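Local coordinates for protein cadherin-related family member 2 (Homo sapiens, PDB 5CZR) that forms calcium-dependent heterophilic adhesion complexes with CDHR5 on adjacent microvilli and so controls microvillus packing at the apical membrane of epithelial cells, at residues V104-F110 with F125-V130; D153-F158 with K177-L183. All coordinates share one frame; numbering follows the deposited sequence.

Contact 1: V104-F110 with F125-V130; sequences VFQNTAF and FSVLAV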
loop_
_atom_site.group_PDB
_atom_site.type_symbol
_atom_site.label_atom_id
_atom_site.label_comp_id
_atom_site.label_asym_id
_atom_site.label_seq_id
_atom_site.Cartn_x
_atom_site.Cartn_y
_atom_site.Cartn_z
ATOM N N VAL A 104 0.817 -9.961 -0.220
ATOM C CA VAL A 104 0.045 -11.060 -0.799
ATOM C C VAL A 104 1.061 -12.159 -1.211
ATOM O O VAL A 104 1.991 -11.916 -1.968
ATOM C CB VAL A 104 -0.768 -10.568 -2.046
ATOM C CG1 VAL A 104 -1.467 -11.721 -2.786
ATOM C CG2 VAL A 104 -1.789 -9.494 -1.662
ATOM N N PHE A 105 0.837 -13.372 -0.735
ATOM C CA PHE A 105 1.650 -14.510 -1.094
ATOM C C PHE A 105 1.380 -14.942 -2.532
ATOM O O PHE A 105 0.234 -15.002 -2.954
ATOM C CB PHE A 105 1.427 -15.676 -0.120
ATOM C CG PHE A 105 2.188 -15.541 1.148
ATOM C CD1 PHE A 105 3.516 -15.893 1.195
ATOM C CD2 PHE A 105 1.584 -15.019 2.288
ATOM C CE1 PHE A 105 4.259 -15.719 2.346
ATOM C CE2 PHE A 105 2.312 -14.850 3.456
ATOM C CZ PHE A 105 3.663 -15.214 3.487
ATOM N N GLN A 106 2.466 -15.181 -3.282
ATOM C CA GLN A 106 2.376 -15.489 -4.706
ATOM C C GLN A 106 2.119 -16.977 -4.950
ATOM O O GLN A 106 1.300 -17.337 -5.779
ATOM C CB GLN A 106 3.653 -15.052 -5.441
ATOM C CG GLN A 106 3.954 -13.562 -5.350
ATOM C CD GLN A 106 2.786 -12.671 -5.835
ATOM O OE1 GLN A 106 2.625 -12.462 -7.034
ATOM N NE2 GLN A 106 2.000 -12.130 -4.900
ATOM N N ASN A 107 2.821 -17.803 -4.200
ATOM C CA ASN A 107 2.810 -19.265 -4.305
ATOM C C ASN A 107 1.424 -19.910 -4.451
ATOM O O ASN A 107 0.488 -19.514 -3.758
ATOM C CB ASN A 107 3.466 -19.827 -3.032
ATOM C CG ASN A 107 4.786 -19.110 -2.638
ATOM O OD1 ASN A 107 4.804 -17.939 -2.172
ATOM N ND2 ASN A 107 5.894 -19.863 -2.763
ATOM N N THR A 108 1.293 -20.906 -5.330
ATOM C CA THR A 108 0.081 -21.752 -5.355
ATOM C C THR A 108 0.234 -22.808 -4.260
ATOM O O THR A 108 -0.570 -22.891 -3.311
ATOM C CB THR A 108 -0.081 -22.451 -6.728
ATOM O OG1 THR A 108 -0.011 -21.454 -7.730
ATOM C CG2 THR A 108 -1.423 -23.233 -6.922
ATOM N N ALA A 109 1.310 -23.579 -4.375
ATOM C CA ALA A 109 1.492 -24.774 -3.539
ATOM C C ALA A 109 2.235 -24.469 -2.231
ATOM O O ALA A 109 3.185 -23.667 -2.233
ATOM C CB ALA A 109 2.232 -25.848 -4.323
ATOM N N PHE A 110 1.797 -25.108 -1.137
ATOM C CA PHE A 110 2.457 -24.988 0.164
ATOM C C PHE A 110 2.630 -26.325 0.870
ATOM O O PHE A 110 2.215 -26.521 2.009
ATOM C CB PHE A 110 1.685 -24.069 1.074
ATOM C CG PHE A 110 1.584 -22.682 0.575
ATOM C CD1 PHE A 110 2.690 -21.843 0.600
ATOM C CD2 PHE A 110 0.358 -22.195 0.090
ATOM C CE1 PHE A 110 2.588 -20.545 0.156
ATOM C CE2 PHE A 110 0.246 -20.890 -0.354
ATOM C CZ PHE A 110 1.360 -20.064 -0.315
ATOM N N PHE A 125 12.167 -24.771 1.894
ATOM C CA PHE A 125 11.088 -24.221 1.099
ATOM C C PHE A 125 11.368 -22.751 0.912
ATOM O O PHE A 125 12.104 -22.149 1.693
ATOM C CB PHE A 125 9.715 -24.408 1.820
ATOM C CG PHE A 125 8.551 -24.459 0.890
ATOM C CD1 PHE A 125 8.325 -25.577 0.114
ATOM C CD2 PHE A 125 7.681 -23.372 0.768
ATOM C CE1 PHE A 125 7.233 -25.641 -0.744
ATOM C CE2 PHE A 125 6.603 -23.426 -0.097
ATOM C CZ PHE A 125 6.373 -24.565 -0.848
ATOM N N SER A 126 10.677 -22.164 -0.044
ATOM C CA SER A 126 10.785 -20.769 -0.312
ATOM C C SER A 126 9.395 -20.143 -0.553
ATOM O O SER A 126 8.611 -20.669 -1.313
ATOM C CB SER A 126 11.661 -20.619 -1.557
ATOM O OG SER A 126 11.538 -19.305 -1.998
ATOM N N VAL A 127 9.109 -19.035 0.121
ATOM C CA VAL A 127 7.887 -18.298 -0.094
ATOM C C VAL A 127 8.192 -16.887 -0.552
ATOM O O VAL A 127 9.291 -16.387 -0.353
ATOM C CB VAL A 127 6.979 -18.245 1.163
ATOM C CG1 VAL A 127 6.505 -19.638 1.520
ATOM C CG2 VAL A 127 7.671 -17.550 2.323
ATOM N N LEU A 128 7.203 -16.274 -1.181
ATOM C CA LEU A 128 7.302 -14.910 -1.643
ATOM C C LEU A 128 5.988 -14.197 -1.422
ATOM O O LEU A 128 4.935 -14.633 -1.902
ATOM C CB LEU A 128 7.631 -14.905 -3.120
ATOM C CG LEU A 128 7.565 -13.498 -3.748
ATOM C CD1 LEU A 128 8.686 -12.613 -3.203
ATOM C CD2 LEU A 128 7.628 -13.595 -5.259
ATOM N N ALA A 129 6.058 -13.043 -0.770
ATOM C CA ALA A 129 4.903 -12.147 -0.691
ATOM C C ALA A 129 5.257 -10.778 -1.230
ATOM O O ALA A 129 6.326 -10.278 -0.988
ATOM C CB ALA A 129 4.438 -12.037 0.738
ATOM N N VAL A 130 4.335 -10.175 -1.956
ATOM C CA VAL A 130 4.530 -8.864 -2.550
ATOM C C VAL A 130 3.488 -7.842 -2.062
ATOM O O VAL A 130 2.309 -8.157 -1.900
ATOM C CB VAL A 130 4.505 -8.972 -4.086
ATOM C CG1 VAL A 130 4.715 -7.601 -4.723
ATOM C CG2 VAL A 130 5.624 -9.901 -4.516
#
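N107 turns its side-chain amide onto the backbone of S126-L128. Its OD1 accepts from L128 N, 3.1 Å away, in the carbonyl plane on a lone pair, with an N-H...O angle of 165°. Its ND2 gives a weak bond to S126 O at 3.2 Å. CG lies beside the backbone N (chi1 -46°), which aims the amide at the facing strand. With an alanine here, L128 N would probably lose this acceptor and S126 O its weak bond. Next to it, Q106 N meets L128 O at 2.9 Å, nearly along the C=O axis. V104 and V130 form an antiparallel hydrogen-bonded pair. The Q106 chain, bent at chi2, brings NE2 back to V104 O; V130 N reaches the same atom from the opposite face of its plane. Q106 CG also packs on L128 CD2, 3.7 Å away. This is the edge of the four-stranded sheet of the second cadherin repeat (EC2), where strand 104-105 lies outermost against strand 123-130. On the inner side A129 CB sits over the centre of the F105 ring in a CH-pi contact, 4.0 Å from the centroid. V127 CG2 meets the edge of that ring through CE1, and V127 CG1 touches the edge of F110. Behind them, A187, Y142 and V206 pack on F105, and Y142 OH bonds A129 N.

Contact 2: D153-F158 with K177-L183; sequences DSEHLF and KSAFYQL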
loop_
_atom_site.group_PDB
_atom_site.type_symbol
_atom_site.label_atom_id
_atom_site.label_comp_id
_atom_site.label_asym_id
_atom_site.label_seq_id
_atom_site.Cartn_x
_atom_site.Cartn_y
_atom_site.Cartn_z
ATOM N N ASP A 153 11.318 -28.227 21.503
ATOM C CA ASP A 153 12.053 -28.426 20.260
ATOM C C ASP A 153 11.510 -27.559 19.096
ATOM O O ASP A 153 12.229 -26.693 18.568
ATOM C CB ASP A 153 12.056 -29.928 19.883
ATOM C CG ASP A 153 13.287 -30.336 19.052
ATOM O OD1 ASP A 153 13.321 -30.082 17.816
ATOM O OD2 ASP A 153 14.226 -30.925 19.641
ATOM N N SER A 154 10.250 -27.790 18.727
ATOM C CA SER A 154 9.715 -27.403 17.412
ATOM C C SER A 154 9.727 -25.898 17.109
ATOM O O SER A 154 9.853 -25.511 15.961
ATOM C CB SER A 154 8.297 -27.961 17.212
ATOM O OG SER A 154 7.324 -27.091 17.756
ATOM N N GLU A 155 9.596 -25.066 18.134
ATOM C CA GLU A 155 9.673 -23.601 17.974
ATOM C C GLU A 155 11.003 -23.088 17.363
ATOM O O GLU A 155 11.037 -22.035 16.749
ATOM C CB GLU A 155 9.343 -22.857 19.306
ATOM C CG GLU A 155 9.705 -23.582 20.620
ATOM C CD GLU A 155 9.738 -22.684 21.869
ATOM O OE1 GLU A 155 9.734 -21.431 21.734
ATOM O OE2 GLU A 155 9.796 -23.230 23.005
ATOM N N HIS A 156 12.079 -23.843 17.548
ATOM C CA HIS A 156 13.416 -23.458 17.093
ATOM C C HIS A 156 13.885 -24.288 15.892
ATOM O O HIS A 156 15.041 -24.235 15.526
ATOM C CB HIS A 156 14.426 -23.624 18.262
ATOM C CG HIS A 156 14.075 -22.822 19.481
ATOM N ND1 HIS A 156 13.767 -21.475 19.424
ATOM C CD2 HIS A 156 13.968 -23.179 20.785
ATOM C CE1 HIS A 156 13.495 -21.036 20.641
ATOM N NE2 HIS A 156 13.609 -22.049 21.484
ATOM N N LEU A 157 12.990 -25.075 15.318
ATOM C CA LEU A 157 13.342 -26.059 14.317
ATOM C C LEU A 157 13.476 -25.456 12.906
ATOM O O LEU A 157 14.241 -25.947 12.083
ATOM C CB LEU A 157 12.300 -27.161 14.296
ATOM C CG LEU A 157 12.718 -28.532 13.835
ATOM C CD1 LEU A 157 14.029 -28.970 14.493
ATOM C CD2 LEU A 157 11.607 -29.506 14.190
ATOM N N PHE A 158 12.734 -24.386 12.649
ATOM C CA PHE A 158 12.749 -23.734 11.364
ATOM C C PHE A 158 12.957 -22.251 11.562
ATOM O O PHE A 158 12.602 -21.707 12.591
ATOM C CB PHE A 158 11.450 -23.989 10.615
ATOM C CG PHE A 158 11.177 -25.439 10.364
ATOM C CD1 PHE A 158 11.758 -26.067 9.285
ATOM C CD2 PHE A 158 10.376 -26.164 11.218
ATOM C CE1 PHE A 158 11.540 -27.400 9.035
ATOM C CE2 PHE A 158 10.100 -27.496 10.969
ATOM C CZ PHE A 158 10.716 -28.126 9.889
ATOM N N LYS A 177 10.734 -37.323 17.060
ATOM C CA LYS A 177 10.211 -35.953 17.179
ATOM C C LYS A 177 8.861 -35.806 16.511
ATOM O O LYS A 177 7.865 -35.618 17.186
ATOM C CB LYS A 177 11.194 -34.946 16.594
ATOM C CG LYS A 177 12.456 -34.837 17.412
ATOM C CD LYS A 177 13.306 -33.664 16.963
ATOM C CE LYS A 177 14.734 -33.848 17.447
ATOM N NZ LYS A 177 15.495 -32.585 17.255
ATOM N N SER A 178 8.819 -35.876 15.184
ATOM C CA SER A 178 7.547 -35.785 14.469
ATOM C C SER A 178 7.694 -36.243 13.031
ATOM O O SER A 178 8.722 -36.000 12.378
ATOM C CB SER A 178 7.017 -34.350 14.488
ATOM O OG SER A 178 5.716 -34.299 13.973
ATOM N N ALA A 179 6.643 -36.893 12.542
ATOM C CA ALA A 179 6.526 -37.274 11.124
ATOM C C ALA A 179 6.101 -36.097 10.254
ATOM O O ALA A 179 6.133 -36.214 9.039
ATOM C CB ALA A 179 5.511 -38.407 10.965
ATOM N N PHE A 180 5.710 -34.977 10.861
ATOM C CA PHE A 180 5.301 -33.816 10.090
ATOM C C PHE A 180 5.376 -32.516 10.872
ATOM O O PHE A 180 5.435 -32.509 12.092
ATOM C CB PHE A 180 3.867 -33.982 9.605
ATOM C CG PHE A 180 2.892 -34.061 10.726
ATOM C CD1 PHE A 180 2.400 -32.904 11.329
ATOM C CD2 PHE A 180 2.540 -35.292 11.262
ATOM C CE1 PHE A 180 1.545 -32.972 12.419
ATOM C CE2 PHE A 180 1.664 -35.369 12.345
ATOM C CZ PHE A 180 1.163 -34.205 12.915
ATOM N N TYR A 181 5.346 -31.416 10.138
ATOM C CA TYR A 181 5.163 -30.110 10.730
ATOM C C TYR A 181 4.224 -29.295 9.872
ATOM O O TYR A 181 4.281 -29.366 8.654
ATOM C CB TYR A 181 6.507 -29.395 10.866
ATOM C CG TYR A 181 7.451 -30.151 11.778
ATOM C CD1 TYR A 181 7.388 -29.993 13.165
ATOM C CD2 TYR A 181 8.384 -31.055 11.253
ATOM C CE1 TYR A 181 8.252 -30.691 14.014
ATOM C CE2 TYR A 181 9.229 -31.763 12.080
ATOM C CZ TYR A 181 9.160 -31.577 13.468
ATOM O OH TYR A 181 9.996 -32.267 14.298
ATOM N N GLN A 182 3.385 -28.500 10.528
ATOM C CA GLN A 182 2.676 -27.426 9.844
ATOM C C GLN A 182 3.159 -26.081 10.340
ATOM O O GLN A 182 3.138 -25.826 11.541
ATOM C CB GLN A 182 1.198 -27.541 10.093
ATOM C CG GLN A 182 0.397 -26.798 9.051
ATOM C CD GLN A 182 -0.972 -26.393 9.542
ATOM O OE1 GLN A 182 -1.167 -25.806 10.644
ATOM N NE2 GLN A 182 -1.941 -26.638 8.684
ATOM N N LEU A 183 3.638 -25.259 9.418
ATOM C CA LEU A 183 4.172 -23.945 9.735
ATOM C C LEU A 183 3.167 -22.922 9.274
ATOM O O LEU A 183 2.799 -22.917 8.096
ATOM C CB LEU A 183 5.502 -23.645 9.013
ATOM C CG LEU A 183 6.851 -24.128 9.547
ATOM C CD1 LEU A 183 6.729 -25.580 9.889
ATOM C CD2 LEU A 183 7.986 -23.937 8.571
#
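F158 and Y181 share the same first torsion, near -60°, with CG beside the backbone N. From their two segments these torsions bring the rings together in a T-shaped (edge-to-face) stack. The pair lies in the core of the beta sandwich of the second cadherin repeat. Here the segment leading into strand 158-160 of one sheet faces strand 180-189 of the other. F158 presents its edge to one face of Y181, with CE2 3.8 Å from Y181 CG. The ring planes stand at 71°, and the centroids are 5.5 Å apart. L183 crosses F158 at about a right angle, its CD1 3.9 Å from F158 CD2. L157 comes across the phenol end of Y181, where its CD2 packs close to CZ. I210 touches both F158 and L183, while V147, V212 and L172 also pack on Y181. Nearer the surface, the long K177 side chain reaches D153 in a salt bridge, although D153 is poorly ordered. K177 NZ also bonds S171 O, so the ammonium has a second, neutral partner. K177 NZ meets D153 OD2 on its syn side, 3.2 Å away and 26° out of the carboxylate plane.

Overall arrangement
Both contacts lie in the second cadherin repeat, contact 1 before contact 2 along the chain. Their centres are 20 Å apart and their nearest atoms about 7 Å. Contact 1 joins strand 104-105 to strand 123-130 at one edge of a sheet. Its other edge is strand 158-160, which contact 2 brings against strand 180-189 of the facing sheet. Strand 180-189 also runs behind contact 1, where L185 and A187 meet its side chains. Contact 1 is nearer the calcium-bound linker, the V104 side chain about 9 Å from a calcium ion. Contact 2 lies farther from the chain's centre. Together they tie edge and interior of the sandwich that follows the repeat required for CDHR5 binding.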